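AxyAgu115A (Amphibacillus xylanus NBRC 15112, PDB 6NPS) is a family GH115 alpha-glucuronidase that probably hydrolyses glucuronic acid side groups from arabinoglucuronoxylan. Local coordinates at residues L579-N591 against L605-Q617. The protein carries 3 engineered substitutions. Sequence-based numbering, arbitrary orientation.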
loop_
_atom_site.group_PDB
_atom_site.type_symbol
_atom_site.label_atom_id
_atom_site.label_comp_id
_atom_site.label_asym_id
_atom_site.label_seq_id
_atom_site.Cartn_x
_atom_site.Cartn_y
_atom_site.Cartn_z
ATOM N N LEU A 579 1.439 24.252 -10.262
ATOM C CA LEU A 579 2.673 23.489 -10.365
ATOM C C LEU A 579 3.252 23.143 -9.000
ATOM O O LEU A 579 3.903 22.099 -8.864
ATOM C CB LEU A 579 3.699 24.253 -11.195
ATOM C CG LEU A 579 3.256 24.410 -12.657
ATOM C CD1 LEU A 579 4.435 24.876 -13.442
ATOM C CD2 LEU A 579 2.741 23.109 -13.249
ATOM N N ASN A 580 3.065 23.999 -7.992
ATOM C CA ASN A 580 3.453 23.601 -6.639
ATOM C C ASN A 580 2.677 22.361 -6.194
ATOM O O ASN A 580 3.231 21.450 -5.552
ATOM C CB ASN A 580 3.226 24.752 -5.674
ATOM C CG ASN A 580 3.563 24.377 -4.225
ATOM O OD1 ASN A 580 4.729 24.249 -3.879
ATOM N ND2 ASN A 580 2.553 24.192 -3.399
ATOM N N LEU A 581 1.394 22.288 -6.560
ATOM C CA LEU A 581 0.599 21.120 -6.180
ATOM C C LEU A 581 1.078 19.859 -6.903
ATOM O O LEU A 581 1.135 18.777 -6.296
ATOM C CB LEU A 581 -0.866 21.373 -6.532
ATOM C CG LEU A 581 -1.808 20.222 -6.148
ATOM C CD1 LEU A 581 -3.137 20.877 -5.815
ATOM C CD2 LEU A 581 -2.013 19.267 -7.328
ATOM N N GLN A 582 1.363 19.959 -8.214
ATOM C CA GLN A 582 1.917 18.815 -8.945
ATOM C C GLN A 582 3.233 18.363 -8.299
ATOM O O GLN A 582 3.436 17.176 -8.028
ATOM C CB GLN A 582 2.156 19.170 -10.408
ATOM C CG GLN A 582 0.931 19.609 -11.182
ATOM C CD GLN A 582 0.176 18.439 -11.764
ATOM O OE1 GLN A 582 0.768 17.400 -12.061
ATOM N NE2 GLN A 582 -1.138 18.589 -11.919
ATOM N N LYS A 583 4.119 19.319 -8.016
ATOM C CA LYS A 583 5.421 19.004 -7.432
ATOM C C LYS A 583 5.276 18.282 -6.105
ATOM O O LYS A 583 6.000 17.316 -5.822
ATOM C CB LYS A 583 6.199 20.294 -7.255
ATOM C CG LYS A 583 7.531 20.180 -6.509
ATOM C CD LYS A 583 8.150 21.592 -6.459
ATOM C CE LYS A 583 9.446 21.663 -5.641
ATOM N NZ LYS A 583 9.717 23.142 -5.422
ATOM N N MET A 584 4.366 18.764 -5.265
ATOM C CA MET A 584 4.132 18.160 -3.964
ATOM C C MET A 584 3.845 16.679 -4.100
ATOM O O MET A 584 4.406 15.859 -3.371
ATOM C CB MET A 584 2.956 18.844 -3.267
ATOM C CG MET A 584 2.623 18.213 -1.908
ATOM S SD MET A 584 1.190 19.079 -1.165
ATOM C CE MET A 584 -0.133 18.455 -2.183
ATOM N N TRP A 585 2.941 16.328 -5.011
ATOM C CA TRP A 585 2.554 14.931 -5.175
ATOM C C TRP A 585 3.652 14.095 -5.818
ATOM O O TRP A 585 3.783 12.910 -5.511
ATOM C CB TRP A 585 1.283 14.845 -6.007
ATOM C CG TRP A 585 0.044 15.239 -5.217
ATOM C CD1 TRP A 585 -0.785 16.293 -5.470
ATOM C CD2 TRP A 585 -0.496 14.551 -4.088
ATOM N NE1 TRP A 585 -1.821 16.302 -4.562
ATOM C CE2 TRP A 585 -1.666 15.248 -3.698
ATOM C CE3 TRP A 585 -0.099 13.402 -3.365
ATOM C CZ2 TRP A 585 -2.461 14.847 -2.615
ATOM C CZ3 TRP A 585 -0.880 13.004 -2.287
ATOM C CH2 TRP A 585 -2.063 13.722 -1.925
ATOM N N LEU A 586 4.364 14.658 -6.795
ATOM C CA LEU A 586 5.468 13.957 -7.425
ATOM C C LEU A 586 6.578 13.666 -6.415
ATOM O O LEU A 586 7.114 12.554 -6.393
ATOM C CB LEU A 586 6.003 14.777 -8.596
ATOM C CG LEU A 586 5.028 14.907 -9.768
ATOM C CD1 LEU A 586 5.575 15.960 -10.716
ATOM C CD2 LEU A 586 4.877 13.617 -10.461
ATOM N N LEU A 587 6.926 14.648 -5.572
ATOM C CA LEU A 587 7.873 14.397 -4.474
ATOM C C LEU A 587 7.350 13.364 -3.488
ATOM O O LEU A 587 8.128 12.585 -2.916
ATOM C CB LEU A 587 8.194 15.718 -3.738
ATOM C CG LEU A 587 8.984 16.735 -4.548
ATOM C CD1 LEU A 587 8.964 18.040 -3.816
ATOM C CD2 LEU A 587 10.524 16.284 -4.766
ATOM N N ASN A 588 6.041 13.393 -3.193
ATOM C CA ASN A 588 5.468 12.393 -2.304
ATOM C C ASN A 588 5.634 10.990 -2.894
ATOM O O ASN A 588 5.876 10.017 -2.155
ATOM C CB ASN A 588 3.974 12.737 -2.048
ATOM C CG ASN A 588 3.302 11.838 -1.014
ATOM O OD1 ASN A 588 2.079 11.650 -1.069
ATOM N ND2 ASN A 588 4.061 11.328 -0.043
ATOM N N GLY A 589 5.472 10.861 -4.210
ATOM C CA GLY A 589 5.741 9.581 -4.855
ATOM C C GLY A 589 7.189 9.123 -4.686
ATOM O O GLY A 589 7.439 7.959 -4.384
ATOM N N LYS A 590 8.153 10.029 -4.856
ATOM C CA LYS A 590 9.552 9.649 -4.612
ATOM C C LYS A 590 9.785 9.304 -3.148
ATOM O O LYS A 590 10.492 8.332 -2.845
ATOM C CB LYS A 590 10.488 10.772 -5.042
ATOM C CG LYS A 590 10.477 11.047 -6.559
ATOM C CD LYS A 590 11.379 12.256 -6.886
ATOM C CE LYS A 590 12.751 11.981 -6.406
ATOM N NZ LYS A 590 13.677 12.239 -7.514
ATOM N N ASN A 591 9.151 10.062 -2.233
ATOM C CA ASN A 591 9.296 9.832 -0.797
ATOM C C ASN A 591 8.817 8.442 -0.423
ATOM O O ASN A 591 9.520 7.676 0.253
ATOM C CB ASN A 591 8.504 10.902 -0.026
ATOM C CG ASN A 591 8.196 10.488 1.418
ATOM O OD1 ASN A 591 7.023 10.269 1.777
ATOM N ND2 ASN A 591 9.245 10.356 2.250
ATOM N N LEU A 605 12.993 13.986 1.373
ATOM C CA LEU A 605 11.891 14.171 0.439
ATOM C C LEU A 605 10.600 14.478 1.192
ATOM O O LEU A 605 9.792 15.307 0.746
ATOM C CB LEU A 605 11.742 12.919 -0.440
ATOM C CG LEU A 605 12.841 12.697 -1.471
ATOM C CD1 LEU A 605 12.768 11.278 -2.085
ATOM C CD2 LEU A 605 12.739 13.754 -2.562
ATOM N N ALA A 606 10.411 13.869 2.370
ATOM C CA ALA A 606 9.203 14.157 3.147
ATOM C C ALA A 606 9.149 15.626 3.554
ATOM O O ALA A 606 8.075 16.258 3.526
ATOM C CB ALA A 606 9.146 13.270 4.396
ATOM N N GLU A 607 10.286 16.171 3.990
ATOM C CA GLU A 607 10.338 17.583 4.349
ATOM C C GLU A 607 10.035 18.465 3.141
ATOM O O GLU A 607 9.383 19.505 3.287
ATOM C CB GLU A 607 11.705 17.933 4.945
ATOM C CG GLU A 607 12.011 17.142 6.214
ATOM C CD GLU A 607 11.028 17.392 7.368
ATOM O OE1 GLU A 607 10.771 16.444 8.139
ATOM O OE2 GLU A 607 10.520 18.526 7.522
ATOM N N GLN A 608 10.452 18.048 1.945
ATOM C CA GLN A 608 10.125 18.821 0.743
ATOM C C GLN A 608 8.623 18.778 0.439
ATOM O O GLN A 608 8.047 19.785 0.010
ATOM C CB GLN A 608 10.960 18.316 -0.437
ATOM C CG GLN A 608 12.416 18.743 -0.271
ATOM C CD GLN A 608 13.331 18.133 -1.308
ATOM O OE1 GLN A 608 12.993 17.145 -1.946
ATOM N NE2 GLN A 608 14.513 18.728 -1.478
ATOM N N VAL A 609 7.968 17.634 0.675
ATOM C CA VAL A 609 6.522 17.550 0.483
ATOM C C VAL A 609 5.816 18.503 1.429
ATOM O O VAL A 609 4.940 19.279 1.023
ATOM C CB VAL A 609 6.048 16.097 0.662
ATOM C CG1 VAL A 609 4.484 16.029 0.629
ATOM C CG2 VAL A 609 6.665 15.181 -0.414
ATOM N N LYS A 610 6.224 18.480 2.696
ATOM C CA LYS A 610 5.663 19.351 3.720
ATOM C C LYS A 610 5.793 20.821 3.339
ATOM O O LYS A 610 4.863 21.625 3.540
ATOM C CB LYS A 610 6.388 19.073 5.047
ATOM C CG LYS A 610 5.571 19.126 6.298
ATOM C CD LYS A 610 6.447 19.014 7.587
ATOM C CE LYS A 610 7.460 17.890 7.509
ATOM N NZ LYS A 610 8.127 17.632 8.861
ATOM N N ALA A 611 6.950 21.203 2.788
ATOM C CA ALA A 611 7.146 22.612 2.414
ATOM C C ALA A 611 6.248 23.026 1.251
ATOM O O ALA A 611 5.815 24.184 1.187
ATOM C CB ALA A 611 8.606 22.869 2.047
ATOM N N CYS A 612 6.018 22.120 0.289
ATOM C CA CYS A 612 5.054 22.391 -0.786
ATOM C C CYS A 612 3.665 22.629 -0.233
ATOM O O CYS A 612 2.925 23.526 -0.698
ATOM C CB CYS A 612 5.013 21.221 -1.777
ATOM S SG CYS A 612 6.466 21.170 -2.830
ATOM N N LEU A 613 3.254 21.815 0.723
ATOM C CA LEU A 613 1.922 22.017 1.282
ATOM C C LEU A 613 1.805 23.376 1.976
ATOM O O LEU A 613 0.771 24.055 1.882
ATOM C CB LEU A 613 1.592 20.878 2.253
ATOM C CG LEU A 613 0.145 20.918 2.745
ATOM C CD1 LEU A 613 -0.768 20.664 1.550
ATOM C CD2 LEU A 613 -0.076 19.862 3.798
ATOM N N LYS A 614 2.846 23.777 2.696
ATOM C CA LYS A 614 2.851 25.104 3.298
ATOM C C LYS A 614 2.772 26.206 2.237
ATOM O O LYS A 614 2.050 27.207 2.408
ATOM C CB LYS A 614 4.111 25.264 4.134
ATOM C CG LYS A 614 4.252 26.578 4.870
ATOM C CD LYS A 614 5.361 26.435 5.930
ATOM C CE LYS A 614 5.933 27.789 6.366
ATOM N NZ LYS A 614 7.432 27.884 6.236
ATOM N N ARG A 615 3.504 26.044 1.130
ATOM C CA ARG A 615 3.472 27.067 0.089
ATOM C C ARG A 615 2.092 27.161 -0.562
ATOM O O ARG A 615 1.681 28.247 -0.979
ATOM C CB ARG A 615 4.567 26.784 -0.953
ATOM C CG ARG A 615 4.525 27.695 -2.176
ATOM C CD ARG A 615 5.337 28.986 -1.989
ATOM N NE ARG A 615 5.390 29.728 -3.244
ATOM C CZ ARG A 615 5.035 30.999 -3.400
ATOM N NH1 ARG A 615 4.833 31.784 -2.368
ATOM N NH2 ARG A 615 4.895 31.480 -4.611
ATOM N N ASP A 616 1.351 26.054 -0.638
ATOM C CA ASP A 616 -0.004 26.109 -1.192
ATOM C C ASP A 616 -0.908 27.029 -0.368
ATOM O O ASP A 616 -1.714 27.790 -0.918
ATOM C CB ASP A 616 -0.617 24.703 -1.257
ATOM C CG ASP A 616 -2.106 24.731 -1.649
ATOM O OD1 ASP A 616 -2.410 24.697 -2.865
ATOM O OD2 ASP A 616 -2.967 24.787 -0.739
ATOM N N GLN A 617 -0.799 26.963 0.951
ATOM C CA GLN A 617 -1.629 27.832 1.750
ATOM C C GLN A 617 -1.135 29.272 1.700
ATOM O O GLN A 617 -1.946 30.202 1.773
ATOM C CB GLN A 617 -1.689 27.315 3.189
ATOM C CG GLN A 617 -2.943 27.780 3.925
ATOM C CD GLN A 617 -4.172 27.915 3.011
ATOM O OE1 GLN A 617 -4.830 26.920 2.685
ATOM N NE2 GLN A 617 -4.494 29.153 2.613
HETATM O O HOH W 1 -0.390 24.812 -4.735
#
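L605 opens the contact by laying CB against CB of N591 and reaching CD1 over the backbone of K590, while its CD2 meets CD2 of L587. Next, the small methyl of A606 lies over one face of the N591 amide, at ND2, which bonds to the carbonyls of A602 and S656. Q608 sets CB by CD1 of L587, a knob among L605, Q608, V609 and C612. Branching suits V609: CG1 (chi1 173°) touches M584 CG, and CG2, beside its own backbone N, lies 3.4 Å from N588 N. Slim C612 lets CB come within 3.5 Å of M584 CB, its SG lying among K583, L587 and N580. Asparagine supplies an N-H for a helix carbonyl: N580 ND2 donates to C612 O at 2.8 Å, almost straight (176°) and within its amide plane, opposite in face to D616 N. A leucine in place of N580 would probably cost C612 O its cross-helix donor, and the water its N-H. L613 CD1 meets M584 SD; that water links N580 ND2 to D616 OD1, which H639 also binds. The axes of 579-591 and 605-617 approach to 8.6 Å at 161°, antiparallel; their apolar packing would probably tolerate small shifts, whereas their one direct hydrogen bond fixes relative position.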